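Local coordinates for Atu0111 protein (Agrobacterium tumefaciens, PDB 2FSQ) that is of unknown function but, as a member of the 2H clan, is probably related to phosphoesterases that act through paired H-x-T motifs, at residues Y100-L105 / F167-P172; T86-V91 / L158-F163; L12-T17 / V187-P192. All blocks are in the same frame, centred on the assembly; numbering follows the deposited sequence. Where two conformers were deposited one is given.

In the fold
Interactions 1 and 2 are neighbours, with centres 11 Å apart, built from consecutive pieces of the same two chain regions. Interaction 2 joins strand 84-92 to helix 150-167, and interaction 1 joins the loops that follow these two elements, so the segments alternate along the chain: 86-91, 100-105, 158-163, 167-172. The Y169 hydroxyl and the F167 ring link them directly. Interaction 3 stands apart, its centre 32 Å from that of interaction 1 and 30 Å from that of interaction 2. It pairs 12-17, near the N-terminus, with 187-192, and both other contacts fall between its segments in sequence. The three contacts thus join sequence-distant segments in two well-separated parts of this alpha-beta fold.

Interaction 1: Y100-L105 / F167-P172; sequences YWPQTL and FGYRHP
No direct hydrogen bond spans the loops 100-105 and 167-172; ring packing and two waters join them. The tight part centres on Y169. Its CG sits in the crowded position between backbone N and carbonyl carbon (chi1 58°), which turns the ring under the Y100-W101 peptide. The carbonyl carbon of Y100 lies over the ring centre and W101 N nearer the rim, while CB of F167 covers the opposite face. P102 runs alongside, its CD 3.9 Å from Y169 CD2. Beyond it, P102 CB comes within 3.5 Å of F167 O at the end of helix 150-167. The Y169 hydroxyl reaches past this packing to hydrogen-bond Q89 O in strand 84-92.

The aromatic pair across the contact is T-shaped: the edge of Y100 meets the face of H171, with planes at 69° and CD2 of Y100 3.4 Å above the middle of the imidazole. Water 1 lies in the plane of the H171 ring, bonded to NE2 at 2.8 Å, and donates to Y100 O.

Packing loosens toward the exposed residues at both ends. P172 CD approaches Y100 OH no closer than 3.8 Å. Between Q103 and G168 the backbones are joined by water 2, which donates to G168 O at 2.7 Å and accepts from Q103 N. The chemistry implies a contact carried by ring and proline packing, with two waters supplying its polar links.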
loop_
_atom_site.group_PDB
_atom_site.type_symbol
_atom_site.label_atom_id
_atom_site.label_comp_id
_atom_site.label_asym_id
_atom_site.label_seq_id
_atom_site.Cartn_x
_atom_site.Cartn_y
_atom_site.Cartn_z
ATOM N N TYR A 100 -10.917 -10.774 8.113
ATOM C CA TYR A 100 -9.666 -10.593 7.360
ATOM C C TYR A 100 -9.114 -11.931 6.873
ATOM O O TYR A 100 -7.955 -12.026 6.466
ATOM C CB TYR A 100 -8.624 -9.872 8.232
ATOM C CG TYR A 100 -9.145 -8.620 8.880
ATOM C CD1 TYR A 100 -9.645 -8.649 10.181
ATOM C CD2 TYR A 100 -9.225 -7.429 8.166
ATOM C CE1 TYR A 100 -10.149 -7.497 10.776
ATOM C CE2 TYR A 100 -9.740 -6.285 8.740
ATOM C CZ TYR A 100 -10.220 -6.326 10.036
ATOM O OH TYR A 100 -10.719 -5.170 10.595
ATOM N N TRP A 101 -9.961 -12.953 6.924
ATOM C CA TRP A 101 -9.584 -14.339 6.665
ATOM C C TRP A 101 -10.819 -15.017 6.072
ATOM O O TRP A 101 -11.941 -14.659 6.434
ATOM C CB TRP A 101 -9.234 -14.996 7.993
ATOM C CG TRP A 101 -8.452 -16.255 7.921
ATOM C CD1 TRP A 101 -8.944 -17.540 7.874
ATOM C CD2 TRP A 101 -7.025 -16.374 7.932
ATOM N NE1 TRP A 101 -7.907 -18.430 7.849
ATOM C CE2 TRP A 101 -6.716 -17.751 7.875
ATOM C CE3 TRP A 101 -5.970 -15.447 7.992
ATOM C CZ2 TRP A 101 -5.396 -18.220 7.856
ATOM C CZ3 TRP A 101 -4.663 -15.924 7.977
ATOM C CH2 TRP A 101 -4.391 -17.292 7.915
ATOM N N PRO A 102 -10.626 -15.992 5.163
ATOM C CA PRO A 102 -11.802 -16.688 4.648
ATOM C C PRO A 102 -12.418 -17.593 5.706
ATOM O O PRO A 102 -11.697 -18.366 6.311
ATOM C CB PRO A 102 -11.246 -17.523 3.496
ATOM C CG PRO A 102 -9.829 -17.755 3.811
ATOM C CD PRO A 102 -9.378 -16.487 4.556
ATOM N N GLN A 103 -13.730 -17.503 5.927
ATOM C CA GLN A 103 -14.346 -18.352 6.951
ATOM C C GLN A 103 -14.227 -19.845 6.648
ATOM O O GLN A 103 -14.309 -20.657 7.557
ATOM C CB GLN A 103 -15.806 -17.989 7.193
ATOM C CG GLN A 103 -16.386 -18.626 8.474
ATOM C CD GLN A 103 -17.683 -18.003 8.928
ATOM O OE1 GLN A 103 -18.446 -17.457 8.129
ATOM N NE2 GLN A 103 -17.952 -18.097 10.214
ATOM N N THR A 104 -14.010 -20.200 5.387
ATOM C CA THR A 104 -13.862 -21.617 5.025
ATOM C C THR A 104 -12.545 -22.244 5.488
ATOM O O THR A 104 -12.402 -23.469 5.452
ATOM C CB THR A 104 -13.936 -21.794 3.515
ATOM O OG1 THR A 104 -12.902 -21.001 2.925
ATOM C CG2 THR A 104 -15.278 -21.325 2.992
ATOM N N LEU A 105 -11.588 -21.427 5.932
ATOM C CA LEU A 105 -10.274 -21.938 6.333
ATOM C C LEU A 105 -10.007 -21.768 7.812
ATOM O O LEU A 105 -10.256 -20.706 8.361
ATOM C CB LEU A 105 -9.154 -21.223 5.573
ATOM C CG LEU A 105 -9.042 -21.448 4.066
ATOM C CD1 LEU A 105 -7.786 -20.762 3.547
ATOM C CD2 LEU A 105 -9.013 -22.931 3.756
ATOM N N PHE A 167 -11.569 -14.409 -2.795
ATOM C CA PHE A 167 -10.870 -14.506 -1.515
ATOM C C PHE A 167 -11.789 -14.950 -0.380
ATOM O O PHE A 167 -11.313 -15.502 0.615
ATOM C CB PHE A 167 -10.177 -13.177 -1.190
ATOM C CG PHE A 167 -8.841 -13.019 -1.857
ATOM C CD1 PHE A 167 -7.674 -13.229 -1.133
ATOM C CD2 PHE A 167 -8.738 -12.663 -3.210
ATOM C CE1 PHE A 167 -6.414 -13.093 -1.727
ATOM C CE2 PHE A 167 -7.476 -12.523 -3.812
ATOM C CZ PHE A 167 -6.318 -12.742 -3.068
ATOM N N GLY A 168 -13.086 -14.693 -0.537
ATOM C CA GLY A 168 -14.101 -15.159 0.410
ATOM C C GLY A 168 -14.200 -14.347 1.689
ATOM O O GLY A 168 -14.654 -14.850 2.712
ATOM N N TYR A 169 -13.815 -13.074 1.624
ATOM C CA TYR A 169 -14.043 -12.133 2.715
ATOM C C TYR A 169 -14.022 -10.732 2.147
ATOM O O TYR A 169 -13.589 -10.514 1.003
ATOM C CB TYR A 169 -12.976 -12.246 3.826
ATOM C CG TYR A 169 -11.560 -12.016 3.322
ATOM C CD1 TYR A 169 -11.079 -10.726 3.068
ATOM C CD2 TYR A 169 -10.707 -13.079 3.103
ATOM C CE1 TYR A 169 -9.779 -10.522 2.604
ATOM C CE2 TYR A 169 -9.422 -12.884 2.643
ATOM C CZ TYR A 169 -8.961 -11.608 2.404
ATOM O OH TYR A 169 -7.684 -11.459 1.942
ATOM N N ARG A 170 -14.524 -9.796 2.954
ATOM C CA ARG A 170 -14.456 -8.351 2.697
ATOM C C ARG A 170 -14.053 -7.677 4.003
ATOM O O ARG A 170 -14.563 -8.032 5.081
ATOM C CB ARG A 170 -15.819 -7.786 2.261
ATOM C CG ARG A 170 -16.217 -8.076 0.824
ATOM C CD ARG A 170 -17.662 -7.664 0.528
ATOM N NE ARG A 170 -18.004 -7.851 -0.883
ATOM C CZ ARG A 170 -18.567 -6.926 -1.654
ATOM N NH1 ARG A 170 -18.886 -5.737 -1.163
ATOM N NH2 ARG A 170 -18.830 -7.199 -2.924
ATOM N N HIS A 171 -13.146 -6.708 3.917
ATOM C CA HIS A 171 -12.811 -5.896 5.099
ATOM C C HIS A 171 -13.906 -4.850 5.346
ATOM O O HIS A 171 -14.684 -4.536 4.442
ATOM C CB HIS A 171 -11.475 -5.188 4.889
ATOM C CG HIS A 171 -10.302 -6.112 4.812
ATOM N ND1 HIS A 171 -9.002 -5.651 4.769
ATOM C CD2 HIS A 171 -10.226 -7.470 4.767
ATOM C CE1 HIS A 171 -8.177 -6.683 4.711
ATOM N NE2 HIS A 171 -8.888 -7.798 4.719
ATOM N N PRO A 172 -13.974 -4.316 6.577
ATOM C CA PRO A 172 -14.958 -3.258 6.872
ATOM C C PRO A 172 -14.913 -2.056 5.922
ATOM O O PRO A 172 -15.952 -1.490 5.598
ATOM C CB PRO A 172 -14.599 -2.843 8.314
ATOM C CG PRO A 172 -14.094 -4.142 8.896
ATOM C CD PRO A 172 -13.244 -4.735 7.795
HETATM O O HOH W 1 -7.133 -9.948 4.879
HETATM O O HOH W 2 -15.667 -15.204 5.165
#

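Interaction 2: T86-V91 / L158-F163; sequences TVFQGV and LWRDTF. With ACY (acetic acid), chain B.
This is a buried contact of helix against strand edge, where helix 150-167 packs on the corner that strand 84-92 makes at V87 and F88. One hydrogen bond and a cluster of apolar groups carry it. R160 bends at chi3 (48°), bringing NH1 to V87 O at 2.9 Å. The bond is nearly straight at 163°, lies on a lone pair of the carbonyl and stays in the guanidinium plane. NH1 also gives a hydrogen bond to water 3, which in turn accepts from Q89 N, so one nitrogen serves backbone groups on both sides of F88. NH2 is held by H174 O and the guanidinium meets the Y177 ring; these partners probably fix its orientation.

Beside the arginine, CB of F88 points toward the helix, and with CG anti to the backbone N the ring lies against F163 CB. That carbon sits over one ring face, 3.9 Å from the centroid and 21° off the normal, a CH-pi contact. V87 CG1 reaches F163 CE2 at 4.0 Å.

T86 OG1, in an H-x-T motif, donates to OXT of a bound acetic acid molecule, probably from the crystallisation liquor, at 2.9 Å, and T182 OG1 hydrogen-bonds the same molecule; this probably marks the 2H-type active site. Around the contact, V87 and F88 form a classic bulge against V45 of strand 42-48, F163 stacks on F125 and makes an edge-to-face contact with F238, and F167 further along the helix meets F88.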
loop_
_atom_site.group_PDB
_atom_site.type_symbol
_atom_site.label_atom_id
_atom_site.label_comp_id
_atom_site.label_asym_id
_atom_site.label_seq_id
_atom_site.Cartn_x
_atom_site.Cartn_y
_atom_site.Cartn_z
ATOM N N THR A 86 -1.509 -1.654 -3.612
ATOM C CA THR A 86 -2.348 -2.827 -3.316
ATOM C C THR A 86 -3.723 -2.648 -3.972
ATOM O O THR A 86 -4.307 -1.560 -3.955
ATOM C CB THR A 86 -2.469 -3.006 -1.807
ATOM O OG1 THR A 86 -1.152 -3.211 -1.292
ATOM C CG2 THR A 86 -3.353 -4.213 -1.431
ATOM N N VAL A 87 -4.186 -3.715 -4.621
ATOM C CA VAL A 87 -5.528 -3.730 -5.203
ATOM C C VAL A 87 -6.492 -4.419 -4.235
ATOM O O VAL A 87 -7.592 -3.933 -4.004
ATOM C CB VAL A 87 -5.540 -4.465 -6.549
ATOM C CG1 VAL A 87 -6.950 -4.524 -7.152
ATOM C CG2 VAL A 87 -4.586 -3.760 -7.519
ATOM N N PHE A 88 -6.066 -5.540 -3.652
ATOM C CA PHE A 88 -6.902 -6.260 -2.677
ATOM C C PHE A 88 -5.995 -7.000 -1.716
ATOM O O PHE A 88 -5.183 -7.816 -2.153
ATOM C CB PHE A 88 -7.836 -7.244 -3.402
ATOM C CG PHE A 88 -8.863 -7.863 -2.502
ATOM C CD1 PHE A 88 -10.091 -7.255 -2.321
ATOM C CD2 PHE A 88 -8.609 -9.068 -1.841
ATOM C CE1 PHE A 88 -11.061 -7.816 -1.496
ATOM C CE2 PHE A 88 -9.573 -9.636 -0.996
ATOM C CZ PHE A 88 -10.799 -9.028 -0.847
ATOM N N GLN A 89 -6.089 -6.689 -0.416
ATOM C CA GLN A 89 -5.252 -7.362 0.582
ATOM C C GLN A 89 -5.620 -8.825 0.682
ATOM O O GLN A 89 -6.798 -9.156 0.796
ATOM C CB GLN A 89 -5.457 -6.777 1.976
ATOM C CG GLN A 89 -4.883 -5.406 2.193
ATOM C CD GLN A 89 -4.912 -5.007 3.674
ATOM O OE1 GLN A 89 -5.033 -5.858 4.552
ATOM N NE2 GLN A 89 -4.803 -3.712 3.947
ATOM N N GLY A 90 -4.604 -9.687 0.721
ATOM C CA GLY A 90 -4.805 -11.106 1.025
ATOM C C GLY A 90 -4.694 -11.298 2.537
ATOM O O GLY A 90 -4.947 -10.384 3.324
ATOM N N VAL A 91 -4.281 -12.484 2.954
ATOM C CA VAL A 91 -4.150 -12.760 4.391
ATOM C C VAL A 91 -2.755 -12.421 4.883
ATOM O O VAL A 91 -1.822 -12.261 4.093
ATOM C CB VAL A 91 -4.494 -14.236 4.758
ATOM C CG1 VAL A 91 -5.931 -14.541 4.384
ATOM C CG2 VAL A 91 -3.521 -15.203 4.077
ATOM N N LEU A 158 -14.801 -2.836 -9.532
ATOM C CA LEU A 158 -15.227 -4.142 -10.058
ATOM C C LEU A 158 -14.159 -5.205 -9.810
ATOM O O LEU A 158 -14.477 -6.324 -9.424
ATOM C CB LEU A 158 -15.590 -4.062 -11.551
ATOM C CG LEU A 158 -15.845 -5.389 -12.271
ATOM C CD1 LEU A 158 -17.043 -6.124 -11.675
ATOM C CD2 LEU A 158 -16.065 -5.126 -13.749
ATOM N N TRP A 159 -12.895 -4.871 -10.052
ATOM C CA TRP A 159 -11.815 -5.783 -9.700
ATOM C C TRP A 159 -11.904 -6.207 -8.238
ATOM O O TRP A 159 -11.800 -7.386 -7.926
ATOM C CB TRP A 159 -10.459 -5.126 -9.942
ATOM C CG TRP A 159 -9.976 -5.131 -11.375
ATOM C CD1 TRP A 159 -10.333 -4.262 -12.377
ATOM C CD2 TRP A 159 -9.016 -6.023 -11.945
ATOM N NE1 TRP A 159 -9.649 -4.571 -13.543
ATOM C CE2 TRP A 159 -8.837 -5.650 -13.301
ATOM C CE3 TRP A 159 -8.296 -7.114 -11.447
ATOM C CZ2 TRP A 159 -7.949 -6.320 -14.150
ATOM C CZ3 TRP A 159 -7.407 -7.779 -12.290
ATOM C CH2 TRP A 159 -7.265 -7.396 -13.639
ATOM N N ARG A 160 -12.084 -5.244 -7.342
ATOM C CA ARG A 160 -12.095 -5.541 -5.905
ATOM C C ARG A 160 -13.303 -6.362 -5.507
ATOM O O ARG A 160 -13.174 -7.279 -4.709
ATOM C CB ARG A 160 -12.000 -4.253 -5.085
ATOM C CG ARG A 160 -10.569 -3.729 -5.053
ATOM C CD ARG A 160 -10.437 -2.370 -4.369
ATOM N NE ARG A 160 -11.148 -2.346 -3.088
ATOM C CZ ARG A 160 -10.669 -2.843 -1.951
ATOM N NH1 ARG A 160 -9.468 -3.420 -1.914
ATOM N NH2 ARG A 160 -11.417 -2.790 -0.852
ATOM N N ASP A 161 -14.465 -6.051 -6.065
ATOM C CA ASP A 161 -15.653 -6.841 -5.741
ATOM C C ASP A 161 -15.454 -8.277 -6.212
ATOM O O ASP A 161 -15.865 -9.237 -5.548
ATOM C CB ASP A 161 -16.899 -6.266 -6.416
ATOM C CG ASP A 161 -17.406 -5.000 -5.747
ATOM O OD1 ASP A 161 -16.981 -4.708 -4.604
ATOM O OD2 ASP A 161 -18.229 -4.287 -6.380
ATOM N N THR A 162 -14.820 -8.431 -7.370
ATOM C CA THR A 162 -14.588 -9.761 -7.894
ATOM C C THR A 162 -13.567 -10.490 -7.012
ATOM O O THR A 162 -13.753 -11.661 -6.677
ATOM C CB THR A 162 -14.138 -9.706 -9.382
ATOM O OG1 THR A 162 -15.065 -8.906 -10.132
ATOM C CG2 THR A 162 -14.070 -11.116 -10.007
ATOM N N PHE A 163 -12.506 -9.798 -6.594
ATOM C CA PHE A 163 -11.559 -10.415 -5.677
ATOM C C PHE A 163 -12.194 -10.842 -4.368
ATOM O O PHE A 163 -11.814 -11.878 -3.825
ATOM C CB PHE A 163 -10.363 -9.507 -5.390
ATOM C CG PHE A 163 -9.317 -9.512 -6.488
ATOM C CD1 PHE A 163 -8.757 -10.707 -6.954
ATOM C CD2 PHE A 163 -8.873 -8.322 -7.024
ATOM C CE1 PHE A 163 -7.782 -10.685 -7.962
ATOM C CE2 PHE A 163 -7.911 -8.285 -8.005
ATOM C CZ PHE A 163 -7.371 -9.461 -8.494
HETATM C C ACY B . -0.115 -1.004 1.677
HETATM O O ACY B . 1.064 -0.884 1.246
HETATM O OXT ACY B . -1.038 -1.593 1.055
HETATM C CH3 ACY B . -0.462 -0.358 2.989
HETATM O O HOH W 3 -8.169 -4.801 0.289
#

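Interaction 3: L12-T17 / V187-P192; sequences LDYIST and VSWFEP
Two backbone hydrogen bonds tie the segments together around S16 and F190. F190 N donates to I15 O at 2.9 Å, with an N-H...O angle of 156° and the donor in the carbonyl plane. T17 N returns the link to F190 O, also at 2.9 Å, but from above the plane of that carbonyl. F190 thus uses both its peptide groups on the residues flanking S16, the bond pattern of a single parallel bridge. F190 O takes a further contact from S16 CA, a CA-H...O approach of 3.4 Å.

Outward from this pair, I15 and F190 run side by side. CG1 of I15 occupies the crowded position between its backbone N and carbonyl carbon, and from there the chain extends to place CD1 over one face of the F190 ring. This CH-pi contact measures 3.6 Å from CD1 to the F190 centroid, 18° off the normal. W198 of helix 195-212 meets the same phenylalanine edge-to-face.

W189 folds alongside I15: its CB is 3.4 Å from I15 O, which also lies at the edge of the indole. T17 CG2 packs against W189 CB at 3.7 Å, and Y14 CE2 touches the far rim of the indole obliquely. Outside the two segments, H20 stacks on W189 and Q22 O accepts from its NE1, so the indole is clasped by the chain that follows T17. At the exposed end, T17 OG1 rests 3.5 Å from P192 CD.

With the segments running at 90° to one another, the pairing does not grow into a sheet; it is an isolated beta bridge between loops, joining the N-terminal region to the connection between strand 184-186 and helix 195-212.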
loop_
_atom_site.group_PDB
_atom_site.type_symbol
_atom_site.label_atom_id
_atom_site.label_comp_id
_atom_site.label_asym_id
_atom_site.label_seq_id
_atom_site.Cartn_x
_atom_site.Cartn_y
_atom_site.Cartn_z
ATOM N N LEU A 12 -2.173 15.534 7.337
ATOM C CA LEU A 12 -0.819 15.428 7.908
ATOM C C LEU A 12 -0.803 15.414 9.443
ATOM O O LEU A 12 0.037 14.746 10.058
ATOM C CB LEU A 12 0.075 16.564 7.391
ATOM C CG LEU A 12 1.479 16.710 7.988
ATOM C CD1 LEU A 12 2.338 15.502 7.696
ATOM C CD2 LEU A 12 2.153 17.952 7.461
ATOM N N ASP A 13 -1.729 16.148 10.055
ATOM C CA ASP A 13 -1.831 16.251 11.514
ATOM C C ASP A 13 -2.131 14.914 12.207
ATOM O O ASP A 13 -1.968 14.801 13.418
ATOM C CB ASP A 13 -2.912 17.266 11.897
ATOM C CG ASP A 13 -2.626 17.952 13.219
ATOM O OD1 ASP A 13 -1.708 18.799 13.260
ATOM O OD2 ASP A 13 -3.321 17.648 14.215
ATOM N N TYR A 14 -2.579 13.910 11.452
ATOM C CA TYR A 14 -2.816 12.578 12.024
ATOM C C TYR A 14 -1.573 12.003 12.742
ATOM O O TYR A 14 -1.664 11.292 13.757
ATOM C CB TYR A 14 -3.285 11.593 10.939
ATOM C CG TYR A 14 -3.307 10.164 11.444
ATOM C CD1 TYR A 14 -4.326 9.720 12.294
ATOM C CD2 TYR A 14 -2.282 9.270 11.114
ATOM C CE1 TYR A 14 -4.329 8.410 12.788
ATOM C CE2 TYR A 14 -2.282 7.961 11.598
ATOM C CZ TYR A 14 -3.305 7.545 12.433
ATOM O OH TYR A 14 -3.300 6.252 12.908
ATOM N N ILE A 15 -0.401 12.309 12.203
ATOM C CA ILE A 15 0.833 11.695 12.694
ATOM C C ILE A 15 1.502 12.467 13.836
ATOM O O ILE A 15 2.596 12.116 14.289
ATOM C CB ILE A 15 1.825 11.461 11.548
ATOM C CG1 ILE A 15 2.340 12.803 11.009
ATOM C CG2 ILE A 15 1.173 10.572 10.475
ATOM C CD1 ILE A 15 3.561 12.699 10.140
ATOM N N SER A 16 0.842 13.518 14.297
ATOM C CA SER A 16 1.332 14.302 15.410
ATOM C C SER A 16 1.301 13.509 16.709
ATOM O O SER A 16 0.378 12.719 16.941
ATOM C CB SER A 16 0.475 15.551 15.573
ATOM O OG SER A 16 0.928 16.299 16.689
ATOM N N THR A 17 2.302 13.753 17.556
ATOM C CA THR A 17 2.363 13.154 18.896
ATOM C C THR A 17 1.086 13.470 19.674
ATOM O O THR A 17 0.608 12.655 20.460
ATOM C CB THR A 17 3.595 13.649 19.699
ATOM O OG1 THR A 17 3.665 15.079 19.667
ATOM C CG2 THR A 17 4.901 13.082 19.131
ATOM N N VAL A 187 7.386 5.182 12.343
ATOM C CA VAL A 187 7.968 4.450 13.468
ATOM C C VAL A 187 7.713 5.144 14.803
ATOM O O VAL A 187 7.423 4.475 15.809
ATOM C CB VAL A 187 9.480 4.241 13.257
ATOM C CG1 VAL A 187 10.073 3.390 14.392
ATOM C CG2 VAL A 187 9.731 3.596 11.910
ATOM N N SER A 188 7.820 6.479 14.805
ATOM C CA SER A 188 7.479 7.292 15.979
ATOM C C SER A 188 6.775 8.549 15.529
ATOM O O SER A 188 7.078 9.068 14.458
ATOM C CB SER A 188 8.712 7.641 16.825
ATOM O OG SER A 188 9.698 8.345 16.083
ATOM N N TRP A 189 5.811 9.006 16.324
ATOM C CA TRP A 189 4.983 10.149 15.937
ATOM C C TRP A 189 5.817 11.424 15.850
ATOM O O TRP A 189 6.843 11.556 16.519
ATOM C CB TRP A 189 3.793 10.307 16.905
ATOM C CG TRP A 189 2.938 9.056 17.032
ATOM C CD1 TRP A 189 2.731 8.321 18.174
ATOM C CD2 TRP A 189 2.203 8.398 15.995
ATOM N NE1 TRP A 189 1.909 7.250 17.906
ATOM C CE2 TRP A 189 1.555 7.276 16.584
ATOM C CE3 TRP A 189 1.988 8.661 14.636
ATOM C CZ2 TRP A 189 0.745 6.403 15.848
ATOM C CZ3 TRP A 189 1.177 7.788 13.901
ATOM C CH2 TRP A 189 0.558 6.675 14.517
ATOM N N PHE A 190 5.385 12.348 14.993
ATOM C CA PHE A 190 6.128 13.585 14.745
ATOM C C PHE A 190 5.758 14.656 15.754
ATOM O O PHE A 190 4.580 14.840 16.063
ATOM C CB PHE A 190 5.795 14.146 13.348
ATOM C CG PHE A 190 6.462 13.434 12.197
ATOM C CD1 PHE A 190 6.913 12.113 12.292
ATOM C CD2 PHE A 190 6.577 14.087 10.972
ATOM C CE1 PHE A 190 7.497 11.485 11.194
ATOM C CE2 PHE A 190 7.155 13.474 9.883
ATOM C CZ PHE A 190 7.617 12.160 9.992
ATOM N N GLU A 191 6.762 15.370 16.257
ATOM C CA GLU A 191 6.514 16.564 17.065
ATOM C C GLU A 191 5.792 17.600 16.211
ATOM O O GLU A 191 6.109 17.752 15.025
ATOM C CB GLU A 191 7.816 17.142 17.621
ATOM C CG GLU A 191 8.529 16.251 18.652
ATOM C CD GLU A 191 7.789 16.128 19.990
ATOM O OE1 GLU A 191 6.857 16.920 20.265
ATOM O OE2 GLU A 191 8.154 15.230 20.787
ATOM N N PRO A 192 4.796 18.300 16.788
ATOM C CA PRO A 192 4.031 19.251 15.961
ATOM C C PRO A 192 4.844 20.381 15.300
ATOM O O PRO A 192 4.449 20.879 14.243
ATOM C CB PRO A 192 2.995 19.830 16.939
ATOM C CG PRO A 192 3.437 19.429 18.285
ATOM C CD PRO A 192 4.291 18.230 18.174
#